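Local coordinates for protein peruvianin-I (Thevetia peruviana, PDB 6ORM) that is a germin-like protein of the cupin superfamily, found in latex, with proteolytic activity classed as that of a cysteine peptidase, at residues S40-A45 against I74-L79; G102-G107 against A145-S150. All coordinates share one frame; numbering follows the deposited sequence.

Followed from the N terminus, the chain first comes together at contact 1, where the short 3-10 turn after strand 38-39 meets strand 73-79 and closes a loop that holds strand 54-57. Contact 2 follows in series, neither nesting with it nor crossing it: residues 102-107 meet 145-150 and close a second loop containing strands 116-121, 126-129 and 135-139. The two are joined laterally, since strands 73-79 and 145-151 are antiparallel neighbours, with probable backbone hydrogen bonds from Leu-79 to Ala-145 and between Asn-75 and Ala-149. Contact 1 thus ties a loop beside a glycan to the five-stranded sheet, and contact 2 joins that sheet to the three-stranded one of strands 104-109, 116-121 and 135-139.

Contact 1. Residues S40-A45 against I74-L79; sequences SGFKQA and INRCVL. With NAG (2-acetamido-2-deoxy-beta-D-glucopyranose), chain D; NAG (2-acetamido-2-deoxy-beta-D-glucopyranose), chain B.
Phe-42 and Arg-76 run alongside each other with opposite headings, and their overlap is the tightly packed part of this contact. The phenyl ring sits obliquely against the arginine, with Phe-42 CE1 3.5 Å from Arg-76 CB, while CE2 of the same ring lies 4.0 Å from Ile-74 CG2. Arg-76 leaves the strand with CG anti to the backbone N (chi1 -178°), then bends at chi3 (64°), which turns NE out of the line of the extended chain. The guanidinium at its end has Phe-42 CD1 over one face, 4.1 Å above the plane and displaced from the centre, the two planes being 32° apart.

Two carbonyls of the 40-45 turn receive this cation. Arg-76 NH2 donates to Gln-44 O over 2.8 Å in a nearly straight bond lying in both the guanidinium and carbonyl planes; the bond from NH1 to Phe-42 O, though 2.7 Å long, is bent and weak. NH2 also bonds Thr-57 OG1, so strand 54-57 shares in fixing the group.

Toward solvent the contact loosens and sugar takes over. Gln-44 turns its amide away from the strand, bringing OE1 to 3.5 Å from C8 of NAG (chain D), while O6 of NAG (chain B) makes a short 2.5 Å hydrogen bond to Ala-45 O. The two sugars are consecutive 1,4-linked units of one glycan, and Asn-55 begins an Asn-Val-Thr sequon, consistent with its carrying that glycan.

Nearby, Tyr-148 of strand 145-151 meets the Phe-42 ring edge-to-face, and Lys-43 forms a salt bridge with Asp-125 of the second subunit. The turn lies against strand 73-79, which runs antiparallel between strands 54-57 and 145-151.

Contact 2. Residues G102-G107 against A145-S150; sequences GEILEG and ATFYAS
Gly-102 brings the two chains together backbone to backbone, its CA 4.4 Å from Ala-145 CA. It adopts a positive phi (75°) that favours glycine, and a CB here would come within 3.0 Å of Ala-145 CA. Glu-103 points away from strand 145-151 and forms a salt bridge with Arg-120 of strand 116-121; its share here is peripheral, with the carbonyl O 4.3 Å from Ala-145 CB.

Ile-104, at the start of the strand, carries most of the contact through both branches. CG2, anti to the carbonyl carbon, presses on the Ala-145 methyl: Ile-104 CG2 and Ala-145 CB are 3.5 Å apart, tighter than a usual van der Waals contact. In the other branch, chi1 (54°) sets CG1 between the backbone N and the carbonyl carbon, and the anti chi2 (180°) extends Ile-104 CD1 from there, 3.9 Å from Phe-147 CD1. Farther along, Glu-106 makes no close contact with 145-150; its OE1 is hydrogen-bonded to Thr-137 OG1 instead.

No hydrogen bond joins the two segments. Strand 104-109 pairs with 116-121 and 135-139, and strand 145-151 with 73-79 and 95-101, so this is sheet-on-sheet packing inside the cupin fold, and its cohesion rests on the close fit of apolar methyl and ring surfaces.

Contact 1. Residues S40-A45 against I74-L79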
loop_
_atom_site.group_PDB
_atom_site.type_symbol
_atom_site.label_atom_id
_atom_site.label_comp_id
_atom_site.label_asym_id
_atom_site.label_seq_id
_atom_site.Cartn_x
_atom_site.Cartn_y
_atom_site.Cartn_z
ATOM N N SER A 40 -24.284 5.660 16.231
ATOM C CA SER A 40 -25.035 5.120 17.359
ATOM C C SER A 40 -25.898 3.927 16.962
ATOM O O SER A 40 -26.819 3.561 17.700
ATOM C CB SER A 40 -25.905 6.213 17.986
ATOM O OG SER A 40 -25.107 7.201 18.613
ATOM N N GLY A 41 -25.619 3.313 15.810
ATOM C CA GLY A 41 -26.451 2.222 15.331
ATOM C C GLY A 41 -26.537 1.039 16.276
ATOM O O GLY A 41 -27.560 0.352 16.316
ATOM N N PHE A 42 -25.481 0.785 17.053
ATOM C CA PHE A 42 -25.492 -0.373 17.940
ATOM C C PHE A 42 -26.489 -0.237 19.079
ATOM O O PHE A 42 -26.762 -1.231 19.760
ATOM C CB PHE A 42 -24.101 -0.615 18.533
ATOM C CG PHE A 42 -23.122 -1.205 17.566
ATOM C CD1 PHE A 42 -23.556 -1.881 16.439
ATOM C CD2 PHE A 42 -21.761 -1.091 17.792
ATOM C CE1 PHE A 42 -22.649 -2.426 15.551
ATOM C CE2 PHE A 42 -20.848 -1.633 16.909
ATOM C CZ PHE A 42 -21.292 -2.304 15.787
ATOM N N LYS A 43 -27.045 0.956 19.295
ATOM C CA LYS A 43 -28.082 1.115 20.306
ATOM C C LYS A 43 -29.388 0.459 19.896
ATOM O O LYS A 43 -30.240 0.212 20.760
ATOM C CB LYS A 43 -28.297 2.595 20.609
ATOM C CG LYS A 43 -27.141 3.191 21.369
ATOM C CD LYS A 43 -27.555 4.433 22.105
ATOM C CE LYS A 43 -26.401 4.952 22.917
ATOM N NZ LYS A 43 -25.808 6.157 22.290
ATOM N N GLN A 44 -29.578 0.186 18.609
ATOM C CA GLN A 44 -30.705 -0.619 18.173
ATOM C C GLN A 44 -30.342 -2.086 18.296
ATOM O O GLN A 44 -29.351 -2.542 17.696
ATOM C CB GLN A 44 -31.091 -0.246 16.748
ATOM C CG GLN A 44 -30.986 1.250 16.503
ATOM C CD GLN A 44 -31.246 1.645 15.065
ATOM O OE1 GLN A 44 -31.736 0.846 14.265
ATOM N NE2 GLN A 44 -30.897 2.884 14.721
ATOM N N ALA A 45 -31.137 -2.829 19.064
ATOM C CA ALA A 45 -30.976 -4.263 19.190
ATOM C C ALA A 45 -31.197 -4.935 17.839
ATOM O O ALA A 45 -31.780 -4.338 16.929
ATOM C CB ALA A 45 -31.951 -4.812 20.230
ATOM N N ILE A 74 -16.359 -2.029 12.044
ATOM C CA ILE A 74 -16.734 -2.913 13.141
ATOM C C ILE A 74 -18.152 -3.412 12.896
ATOM O O ILE A 74 -19.047 -2.625 12.566
ATOM C CB ILE A 74 -16.600 -2.230 14.519
ATOM C CG1 ILE A 74 -16.818 -3.245 15.644
ATOM C CG2 ILE A 74 -17.542 -1.045 14.660
ATOM C CD1 ILE A 74 -16.419 -2.733 17.018
ATOM N N ASN A 75 -18.349 -4.720 13.026
ATOM C CA ASN A 75 -19.657 -5.339 12.891
ATOM C C ASN A 75 -20.021 -6.036 14.194
ATOM O O ASN A 75 -19.171 -6.675 14.819
ATOM C CB ASN A 75 -19.679 -6.356 11.738
ATOM C CG ASN A 75 -19.449 -5.715 10.381
ATOM O OD1 ASN A 75 -19.861 -4.582 10.135
ATOM N ND2 ASN A 75 -18.790 -6.445 9.491
ATOM N N ARG A 76 -21.282 -5.912 14.599
ATOM C CA ARG A 76 -21.796 -6.642 15.750
ATOM C C ARG A 76 -22.554 -7.868 15.266
ATOM O O ARG A 76 -23.433 -7.761 14.405
ATOM C CB ARG A 76 -22.715 -5.770 16.607
ATOM C CG ARG A 76 -23.232 -6.494 17.847
ATOM C CD ARG A 76 -24.333 -5.716 18.557
ATOM N NE ARG A 76 -25.525 -5.561 17.730
ATOM C CZ ARG A 76 -26.450 -4.625 17.918
ATOM N NH1 ARG A 76 -26.343 -3.772 18.928
ATOM N NH2 ARG A 76 -27.501 -4.560 17.110
ATOM N N CYS A 77 -22.221 -9.025 15.829
ATOM C CA CYS A 77 -22.874 -10.278 15.489
ATOM C C CYS A 77 -23.538 -10.837 16.737
ATOM O O CYS A 77 -22.889 -10.980 17.777
ATOM C CB CYS A 77 -21.877 -11.284 14.911
ATOM S SG CYS A 77 -21.006 -10.750 13.405
ATOM N N VAL A 78 -24.824 -11.154 16.629
ATOM C CA VAL A 78 -25.579 -11.784 17.705
ATOM C C VAL A 78 -26.095 -13.122 17.197
ATOM O O VAL A 78 -26.685 -13.196 16.113
ATOM C CB VAL A 78 -26.733 -10.887 18.188
ATOM C CG1 VAL A 78 -27.547 -11.587 19.269
ATOM C CG2 VAL A 78 -26.189 -9.556 18.692
ATOM N N LEU A 79 -25.869 -14.173 17.979
ATOM C CA LEU A 79 -26.286 -15.524 17.636
ATOM C C LEU A 79 -27.334 -15.983 18.637
ATOM O O LEU A 79 -27.082 -15.985 19.847
ATOM C CB LEU A 79 -25.095 -16.483 17.634
ATOM C CG LEU A 79 -24.081 -16.356 16.497
ATOM C CD1 LEU A 79 -22.857 -17.215 16.779
ATOM C CD2 LEU A 79 -24.715 -16.742 15.167
HETATM C C1 NAG D . -31.315 -2.591 10.455
HETATM C C2 NAG D . -30.651 -1.245 10.188
HETATM C C3 NAG D . -31.620 -0.287 9.499
HETATM C C4 NAG D . -32.232 -0.938 8.265
HETATM C C5 NAG D . -32.865 -2.267 8.657
HETATM C C6 NAG D . -33.439 -3.026 7.483
HETATM C C7 NAG D . -28.878 -0.719 11.806
HETATM C C8 NAG D . -28.552 -0.066 13.116
HETATM N N2 NAG D . -30.158 -0.664 11.427
HETATM O O3 NAG D . -30.902 0.889 9.138
HETATM O O4 NAG D . -33.236 -0.101 7.699
HETATM O O5 NAG D . -31.865 -3.107 9.248
HETATM O O6 NAG D . -32.415 -3.610 6.689
HETATM O O7 NAG D . -28.020 -1.269 11.124
HETATM C C1 NAG B . -29.969 -7.215 12.399
HETATM C C2 NAG B . -30.900 -7.101 11.208
HETATM C C3 NAG B . -30.714 -5.745 10.540
HETATM C C4 NAG B . -30.811 -4.613 11.560
HETATM C C5 NAG B . -29.973 -4.899 12.807
HETATM C C6 NAG B . -30.200 -3.901 13.920
HETATM C C7 NAG B . -31.583 -9.115 9.980
HETATM C C8 NAG B . -31.176 -10.150 8.974
HETATM N N2 NAG B . -30.670 -8.177 10.256
HETATM O O3 NAG B . -31.704 -5.586 9.530
HETATM O O4 NAG B . -30.285 -3.427 10.980
HETATM O O5 NAG B . -30.273 -6.199 13.335
HETATM O O6 NAG B . -31.525 -3.963 14.432
HETATM O O7 NAG B . -32.686 -9.127 10.515
#

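Contact 2. Residues G102-G107 against A145-S150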
loop_
_atom_site.group_PDB
_atom_site.type_symbol
_atom_site.label_atom_id
_atom_site.label_comp_id
_atom_site.label_asym_id
_atom_site.label_seq_id
_atom_site.Cartn_x
_atom_site.Cartn_y
_atom_site.Cartn_z
ATOM N N GLY A 102 -22.044 -14.545 26.242
ATOM C CA GLY A 102 -22.211 -15.939 25.887
ATOM C C GLY A 102 -20.881 -16.598 25.569
ATOM O O GLY A 102 -19.804 -16.127 25.950
ATOM N N GLU A 103 -20.964 -17.715 24.850
ATOM C CA GLU A 103 -19.795 -18.511 24.504
ATOM C C GLU A 103 -19.938 -19.054 23.093
ATOM O O GLU A 103 -21.012 -19.517 22.702
ATOM C CB GLU A 103 -19.579 -19.681 25.470
ATOM C CG GLU A 103 -19.281 -19.273 26.891
ATOM C CD GLU A 103 -18.955 -20.465 27.761
ATOM O OE1 GLU A 103 -18.760 -21.569 27.207
ATOM O OE2 GLU A 103 -18.898 -20.297 28.996
ATOM N N ILE A 104 -18.845 -18.995 22.332
ATOM C CA ILE A 104 -18.863 -19.352 20.923
ATOM C C ILE A 104 -17.686 -20.260 20.600
ATOM O O ILE A 104 -16.637 -20.213 21.251
ATOM C CB ILE A 104 -18.822 -18.106 20.012
ATOM C CG1 ILE A 104 -17.628 -17.222 20.379
ATOM C CG2 ILE A 104 -20.116 -17.333 20.099
ATOM C CD1 ILE A 104 -17.501 -15.971 19.537
ATOM N N LEU A 105 -17.872 -21.092 19.577
ATOM C CA LEU A 105 -16.767 -21.739 18.885
ATOM C C LEU A 105 -16.416 -20.888 17.672
ATOM O O LEU A 105 -17.272 -20.641 16.818
ATOM C CB LEU A 105 -17.133 -23.158 18.454
ATOM C CG LEU A 105 -17.037 -24.281 19.485
ATOM C CD1 LEU A 105 -17.211 -25.632 18.801
ATOM C CD2 LEU A 105 -15.715 -24.217 20.243
ATOM N N GLU A 106 -15.171 -20.426 17.609
ATOM C CA GLU A 106 -14.688 -19.580 16.528
ATOM C C GLU A 106 -13.511 -20.273 15.859
ATOM O O GLU A 106 -12.566 -20.683 16.539
ATOM C CB GLU A 106 -14.276 -18.204 17.062
ATOM C CG GLU A 106 -13.779 -17.235 16.007
ATOM C CD GLU A 106 -14.901 -16.606 15.211
ATOM O OE1 GLU A 106 -16.019 -16.477 15.754
ATOM O OE2 GLU A 106 -14.661 -16.235 14.044
ATOM N N GLY A 107 -13.565 -20.411 14.536
ATOM C CA GLY A 107 -12.475 -21.050 13.821
ATOM C C GLY A 107 -12.317 -20.534 12.408
ATOM O O GLY A 107 -13.255 -19.998 11.813
ATOM N N ALA A 145 -25.301 -15.231 22.041
ATOM C CA ALA A 145 -23.881 -14.922 21.988
ATOM C C ALA A 145 -23.696 -13.634 21.200
ATOM O O ALA A 145 -24.300 -13.462 20.135
ATOM C CB ALA A 145 -23.093 -16.064 21.348
ATOM N N THR A 146 -22.878 -12.727 21.723
ATOM C CA THR A 146 -22.561 -11.476 21.047
ATOM C C THR A 146 -21.053 -11.358 20.884
ATOM O O THR A 146 -20.302 -11.606 21.832
ATOM C CB THR A 146 -23.099 -10.269 21.825
ATOM O OG1 THR A 146 -24.519 -10.390 21.978
ATOM C CG2 THR A 146 -22.784 -8.970 21.090
ATOM N N PHE A 147 -20.616 -10.999 19.679
ATOM C CA PHE A 147 -19.219 -10.674 19.448
ATOM C C PHE A 147 -19.119 -9.557 18.422
ATOM O O PHE A 147 -20.017 -9.363 17.599
ATOM C CB PHE A 147 -18.401 -11.899 19.006
ATOM C CG PHE A 147 -18.894 -12.560 17.747
ATOM C CD1 PHE A 147 -19.914 -13.495 17.794
ATOM C CD2 PHE A 147 -18.307 -12.277 16.523
ATOM C CE1 PHE A 147 -20.355 -14.116 16.643
ATOM C CE2 PHE A 147 -18.743 -12.897 15.368
ATOM C CZ PHE A 147 -19.766 -13.823 15.429
ATOM N N TYR A 148 -18.017 -8.817 18.495
ATOM C CA TYR A 148 -17.736 -7.714 17.590
ATOM C C TYR A 148 -16.529 -8.064 16.736
ATOM O O TYR A 148 -15.509 -8.529 17.254
ATOM C CB TYR A 148 -17.480 -6.423 18.368
ATOM C CG TYR A 148 -18.693 -5.939 19.118
ATOM C CD1 TYR A 148 -19.048 -6.498 20.337
ATOM C CD2 TYR A 148 -19.498 -4.935 18.598
ATOM C CE1 TYR A 148 -20.164 -6.065 21.022
ATOM C CE2 TYR A 148 -20.614 -4.492 19.275
ATOM C CZ TYR A 148 -20.942 -5.062 20.486
ATOM O OH TYR A 148 -22.055 -4.628 21.167
ATOM N N ALA A 149 -16.653 -7.850 15.433
ATOM C CA ALA A 149 -15.563 -8.064 14.493
ATOM C C ALA A 149 -14.994 -6.713 14.077
ATOM O O ALA A 149 -15.711 -5.885 13.505
ATOM C CB ALA A 149 -16.042 -8.848 13.272
ATOM N N SER A 150 -13.720 -6.485 14.389
ATOM C CA SER A 150 -12.991 -5.328 13.885
ATOM C C SER A 150 -12.232 -5.745 12.632
ATOM O O SER A 150 -11.501 -6.740 12.651
ATOM C CB SER A 150 -12.026 -4.787 14.942
ATOM O OG SER A 150 -12.721 -4.280 16.069
#